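Local atomic coordinates of peptide chain release factor subunit 1 (PDB entry 3AGK), a protein that probably directs the termination of translation in archaea, releasing the nascent peptide in response to the stop codons UAA, UAG and UGA. Residues Asp306-Leu311 and Glu329-Lys334; Ile223-Gly228 and Val253-Gln258. All coordinates share one frame; numbering follows the deposited sequence.

Overall arrangement
Contact 1 and contact 2 lie in different domains of the release factor. Contact 2 (223-228 with 253-258) comes first along the chain and closes before contact 1 (306-311 with 329-334) opens. Their centres are 39 Å apart, and their nearest atoms are about 26 Å apart, so they do not touch. Contact 2 pairs parallel strands at the margin of the middle-domain sheet. In this family that domain carries the GGQ loop that promotes peptide release; here the loop falls in the unmodelled residues 175-186. Contact 1 joins two helices of the third domain, which in eRF1 relatives binds the GTPase partner. Neither contact includes a bound ligand.

Contact 1 of 2, residues Asp306-Leu311 and Glu329-Lys334; sequences DVEAAL and EEWVEK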
loop_
_atom_site.group_PDB
_atom_site.type_symbol
_atom_site.label_atom_id
_atom_site.label_comp_id
_atom_site.label_asym_id
_atom_site.label_seq_id
_atom_site.Cartn_x
_atom_site.Cartn_y
_atom_site.Cartn_z
ATOM N N ASP A 306 9.393 31.998 1.337
ATOM C CA ASP A 306 9.425 31.995 2.800
ATOM C C ASP A 306 9.967 30.685 3.358
ATOM O O ASP A 306 10.829 30.692 4.246
ATOM C CB ASP A 306 8.039 32.272 3.388
ATOM C CG ASP A 306 7.590 33.698 3.171
ATOM O OD1 ASP A 306 6.615 34.129 3.824
ATOM O OD2 ASP A 306 8.218 34.385 2.343
ATOM N N VAL A 307 9.463 29.567 2.840
ATOM C CA VAL A 307 9.885 28.253 3.321
ATOM C C VAL A 307 11.388 28.090 3.100
ATOM O O VAL A 307 12.108 27.678 4.014
ATOM C CB VAL A 307 9.112 27.078 2.657
ATOM C CG1 VAL A 307 9.702 25.743 3.091
ATOM C CG2 VAL A 307 7.627 27.137 3.006
ATOM N N GLU A 308 11.848 28.431 1.894
ATOM C CA GLU A 308 13.277 28.490 1.582
ATOM C C GLU A 308 14.075 29.241 2.646
ATOM O O GLU A 308 14.950 28.665 3.290
ATOM C CB GLU A 308 13.506 29.151 0.225
ATOM C CG GLU A 308 13.540 28.181 -0.939
ATOM C CD GLU A 308 14.952 27.754 -1.302
ATOM O OE1 GLU A 308 15.396 26.683 -0.830
ATOM O OE2 GLU A 308 15.615 28.491 -2.066
ATOM N N ALA A 309 13.763 30.523 2.824
ATOM C CA ALA A 309 14.495 31.377 3.754
ATOM C C ALA A 309 14.422 30.848 5.181
ATOM O O ALA A 309 15.413 30.884 5.908
ATOM C CB ALA A 309 13.981 32.814 3.686
ATOM N N ALA A 310 13.257 30.349 5.586
ATOM C CA ALA A 310 13.139 29.749 6.918
ATOM C C ALA A 310 14.091 28.564 7.072
ATOM O O ALA A 310 14.761 28.423 8.098
ATOM C CB ALA A 310 11.707 29.328 7.206
ATOM N N LEU A 311 14.145 27.719 6.044
ATOM C CA LEU A 311 14.983 26.524 6.054
ATOM C C LEU A 311 16.452 26.930 6.112
ATOM O O LEU A 311 17.272 26.255 6.734
ATOM C CB LEU A 311 14.741 25.708 4.782
ATOM C CG LEU A 311 14.203 24.271 4.830
ATOM C CD1 LEU A 311 13.533 23.859 6.161
ATOM C CD2 LEU A 311 13.247 24.060 3.658
ATOM N N GLU A 329 10.946 15.715 -3.450
ATOM C CA GLU A 329 12.229 15.243 -2.953
ATOM C C GLU A 329 13.207 16.390 -2.762
ATOM O O GLU A 329 14.063 16.344 -1.878
ATOM C CB GLU A 329 12.816 14.171 -3.867
ATOM C CG GLU A 329 13.820 13.268 -3.164
ATOM C CD GLU A 329 13.204 12.485 -2.009
ATOM O OE1 GLU A 329 11.968 12.278 -2.010
ATOM O OE2 GLU A 329 13.961 12.074 -1.103
ATOM N N GLU A 330 13.072 17.422 -3.588
ATOM C CA GLU A 330 13.923 18.596 -3.460
ATOM C C GLU A 330 13.770 19.205 -2.083
ATOM O O GLU A 330 14.758 19.449 -1.395
ATOM C CB GLU A 330 13.602 19.619 -4.538
ATOM C CG GLU A 330 14.067 19.189 -5.912
ATOM C CD GLU A 330 13.740 20.208 -6.973
ATOM O OE1 GLU A 330 13.556 19.806 -8.142
ATOM O OE2 GLU A 330 13.659 21.411 -6.634
ATOM N N TRP A 331 12.529 19.439 -1.675
ATOM C CA TRP A 331 12.263 19.919 -0.324
ATOM C C TRP A 331 12.758 18.961 0.765
ATOM O O TRP A 331 13.165 19.401 1.840
ATOM C CB TRP A 331 10.785 20.234 -0.151
ATOM C CG TRP A 331 10.379 21.383 -0.995
ATOM C CD1 TRP A 331 9.707 21.339 -2.176
ATOM C CD2 TRP A 331 10.653 22.760 -0.735
ATOM N NE1 TRP A 331 9.530 22.608 -2.669
ATOM C CE2 TRP A 331 10.102 23.500 -1.802
ATOM C CE3 TRP A 331 11.302 23.443 0.301
ATOM C CZ2 TRP A 331 10.183 24.887 -1.864
ATOM C CZ3 TRP A 331 11.381 24.815 0.243
ATOM C CH2 TRP A 331 10.826 25.527 -0.834
ATOM N N VAL A 332 12.744 17.662 0.481
ATOM C CA VAL A 332 13.290 16.679 1.416
ATOM C C VAL A 332 14.790 16.881 1.612
ATOM O O VAL A 332 15.278 16.948 2.740
ATOM C CB VAL A 332 13.019 15.237 0.957
ATOM C CG1 VAL A 332 13.838 14.262 1.775
ATOM C CG2 VAL A 332 11.541 14.912 1.079
ATOM N N GLU A 333 15.520 16.970 0.508
ATOM C CA GLU A 333 16.944 17.240 0.570
ATOM C C GLU A 333 17.183 18.513 1.370
ATOM O O GLU A 333 17.953 18.520 2.334
ATOM C CB GLU A 333 17.521 17.381 -0.843
ATOM C CG GLU A 333 18.964 17.891 -0.906
ATOM C CD GLU A 333 19.995 16.844 -0.507
ATOM O OE1 GLU A 333 19.596 15.744 -0.065
ATOM O OE2 GLU A 333 21.208 17.125 -0.639
ATOM N N LYS A 334 16.512 19.591 0.968
ATOM C CA LYS A 334 16.649 20.875 1.640
ATOM C C LYS A 334 16.358 20.750 3.138
ATOM O O LYS A 334 16.965 21.441 3.950
ATOM C CB LYS A 334 15.741 21.920 0.981
ATOM C CG LYS A 334 15.931 22.032 -0.546
ATOM C CD LYS A 334 14.953 23.020 -1.209
ATOM C CE LYS A 334 14.920 22.877 -2.735
ATOM N NZ LYS A 334 13.838 23.696 -3.357
#
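Apolar packing carries most of this helix-helix contact. The segment axes come within 11.5 Å, 23° from parallel, and the indole of Trp331 spans the gap. CG of Trp331 is anti to the carbonyl carbon (chi1 -66°); with chi2 turned across, the six-membered ring faces 306-311. Val307 CG1, anti to its own backbone N, meets Trp331 CZ3 obliquely at 3.4 Å. Leu311 reaches the ring edge in its plane, with CD2 3.9 Å from Trp331 CE3. The Leu311 torsions lie off the staggered values (chi2 18°), which points to strain or to an uncertain side-chain fit. Glu308 adds aliphatic contact through CG, 3.8 Å from Trp331 CH2.

The charged groups line one flank. Lys334 extends beyond CG and sets NZ 4.0 Å above the Trp331 ring plane, over its centre. Glu308 bends at chi2, so that OE1 comes to 4.2 Å from Lys334 NZ, too far for a salt bridge. Glu330 OE2, on the same helix as the lysine, makes only a long one. The ammonium thus sits near two carboxylates, which would probably favour its charged form.

No hydrogen bond links the segments; the indole NE1 bonds to Asp327 instead. The pair packs on the domain 3 sheet: Val307 and Trp331 both touch Leu362, and strand 316-322 receives Val307, Leu311 and Trp331. Helix 328-335 belongs to the beta-alpha-beta crossover from that strand to the parallel strand 341-345.

Contact 2 of 2, residues Ile223-Gly228 and Val253-Gln258; sequences IVAGPG and VDVAYQ
The Gly226-Pro227 peptide is the flat group at the centre of this contact. Val255 O lies over one face of it, 2.9 Å from Pro227 N. That nitrogen carries no hydrogen, so this is a close contact and not a hydrogen bond. The same oxygen touches the proline ring at CD. In turn Gly226 O accepts a weak hydrogen bond from Val255 N at 3.3 Å.

Upstream the strands pair in parallel. Val253 N donates to Val224 O at 3.1 Å, straight (167°) and in the carbonyl plane. Val253 O then receives Gly226 N at 3.0 Å, nearly along its C=O axis but bent at the hydrogen (145°). Ala225 and Val253 point to one face of the sheet, with their CB atoms 3.9 Å apart. Ile223 CG2 meets Val253 CG2 at 4.0 Å. Helix 259-269 packs over this face through Ala266, which touches Ala225 and Val255.

The pairing closes a crossover through helices 230-236 and 242-245. Strand 253-254 is an outermost strand of the sheet. Gly226 takes backbone angles (phi 152°) that suit glycine. Asp254 OD1 accepts from a water, which itself accepts from Gly228 N at 2.9 Å. Lys231 NZ hydrogen-bonds Gly226 O and Gly228 O and makes a salt bridge to Asp254 OD1. Its positive charge probably steadies Gly226 O, which lies 3.4 Å from a second acceptor, Val255 O, and favours an ionised Asp254.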
loop_
_atom_site.group_PDB
_atom_site.type_symbol
_atom_site.label_atom_id
_atom_site.label_comp_id
_atom_site.label_asym_id
_atom_site.label_seq_id
_atom_site.Cartn_x
_atom_site.Cartn_y
_atom_site.Cartn_z
ATOM N N ILE A 223 -5.858 -4.035 15.371
ATOM C CA ILE A 223 -6.525 -3.279 16.411
ATOM C C ILE A 223 -8.006 -3.599 16.324
ATOM O O ILE A 223 -8.610 -3.531 15.238
ATOM C CB ILE A 223 -6.327 -1.770 16.212
ATOM C CG1 ILE A 223 -4.854 -1.392 16.412
ATOM C CG2 ILE A 223 -7.213 -0.984 17.179
ATOM C CD1 ILE A 223 -4.511 0.000 15.893
ATOM N N VAL A 224 -8.599 -3.968 17.450
ATOM C CA VAL A 224 -10.055 -4.073 17.485
ATOM C C VAL A 224 -10.583 -2.891 18.304
ATOM O O VAL A 224 -10.141 -2.664 19.423
ATOM C CB VAL A 224 -10.569 -5.443 18.045
ATOM C CG1 VAL A 224 -12.112 -5.460 18.119
ATOM C CG2 VAL A 224 -10.062 -6.582 17.195
ATOM N N ALA A 225 -11.504 -2.131 17.716
ATOM C CA ALA A 225 -12.072 -0.942 18.353
ATOM C C ALA A 225 -13.587 -0.934 18.211
ATOM O O ALA A 225 -14.154 -1.755 17.511
ATOM C CB ALA A 225 -11.505 0.315 17.728
ATOM N N GLY A 226 -14.226 0.027 18.856
ATOM C CA GLY A 226 -15.657 0.182 18.721
ATOM C C GLY A 226 -16.236 0.815 19.966
ATOM O O GLY A 226 -15.553 0.941 20.991
ATOM N N PRO A 227 -17.499 1.229 19.891
ATOM C CA PRO A 227 -18.136 1.761 21.098
ATOM C C PRO A 227 -18.723 0.641 21.956
ATOM O O PRO A 227 -19.133 -0.401 21.432
ATOM C CB PRO A 227 -19.239 2.646 20.530
ATOM C CG PRO A 227 -19.613 1.975 19.236
ATOM C CD PRO A 227 -18.339 1.387 18.688
ATOM N N GLY A 228 -18.741 0.844 23.264
ATOM C CA GLY A 228 -19.383 -0.092 24.167
ATOM C C GLY A 228 -18.762 -1.470 24.176
ATOM O O GLY A 228 -17.569 -1.639 23.886
ATOM N N VAL A 253 -9.809 -0.731 21.848
ATOM C CA VAL A 253 -9.864 0.730 21.767
ATOM C C VAL A 253 -11.282 1.265 21.652
ATOM O O VAL A 253 -12.018 0.865 20.758
ATOM C CB VAL A 253 -9.056 1.244 20.554
ATOM C CG1 VAL A 253 -9.210 2.747 20.404
ATOM C CG2 VAL A 253 -7.586 0.830 20.675
ATOM N N ASP A 254 -11.650 2.170 22.559
ATOM C CA ASP A 254 -12.965 2.806 22.546
ATOM C C ASP A 254 -13.023 3.897 21.506
ATOM O O ASP A 254 -12.252 4.849 21.530
ATOM C CB ASP A 254 -13.315 3.372 23.920
ATOM C CG ASP A 254 -13.374 2.297 24.977
ATOM O OD1 ASP A 254 -14.371 1.531 24.974
ATOM O OD2 ASP A 254 -12.416 2.198 25.780
ATOM N N VAL A 255 -13.954 3.746 20.585
ATOM C CA VAL A 255 -14.074 4.646 19.463
ATOM C C VAL A 255 -15.563 4.809 19.205
ATOM O O VAL A 255 -16.331 3.869 19.377
ATOM C CB VAL A 255 -13.354 4.017 18.264
ATOM C CG1 VAL A 255 -14.075 4.256 16.991
ATOM C CG2 VAL A 255 -11.909 4.489 18.210
ATOM N N ALA A 256 -15.965 6.003 18.799
ATOM C CA ALA A 256 -17.367 6.339 18.647
ATOM C C ALA A 256 -17.905 6.137 17.234
ATOM O O ALA A 256 -19.105 5.939 17.049
ATOM C CB ALA A 256 -17.615 7.789 19.100
ATOM N N TYR A 257 -17.031 6.194 16.239
ATOM C CA TYR A 257 -17.492 6.222 14.852
ATOM C C TYR A 257 -17.059 5.015 14.035
ATOM O O TYR A 257 -16.230 4.217 14.474
ATOM C CB TYR A 257 -17.024 7.505 14.162
ATOM C CG TYR A 257 -17.580 8.762 14.781
ATOM C CD1 TYR A 257 -16.820 9.519 15.665
ATOM C CD2 TYR A 257 -18.878 9.182 14.498
ATOM C CE1 TYR A 257 -17.333 10.672 16.244
ATOM C CE2 TYR A 257 -19.397 10.333 15.068
ATOM C CZ TYR A 257 -18.621 11.075 15.938
ATOM O OH TYR A 257 -19.145 12.214 16.509
ATOM N N GLN A 258 -17.645 4.889 12.847
ATOM C CA GLN A 258 -17.320 3.845 11.889
ATOM C C GLN A 258 -16.710 4.526 10.681
ATOM O O GLN A 258 -16.464 5.727 10.715
ATOM C CB GLN A 258 -18.595 3.078 11.485
ATOM C CG GLN A 258 -19.188 2.234 12.604
ATOM C CD GLN A 258 -18.632 0.819 12.645
ATOM O OE1 GLN A 258 -17.912 0.402 11.741
ATOM N NE2 GLN A 258 -18.981 0.068 13.689
HETATM O O HOH W 1 -17.142 2.915 24.394
#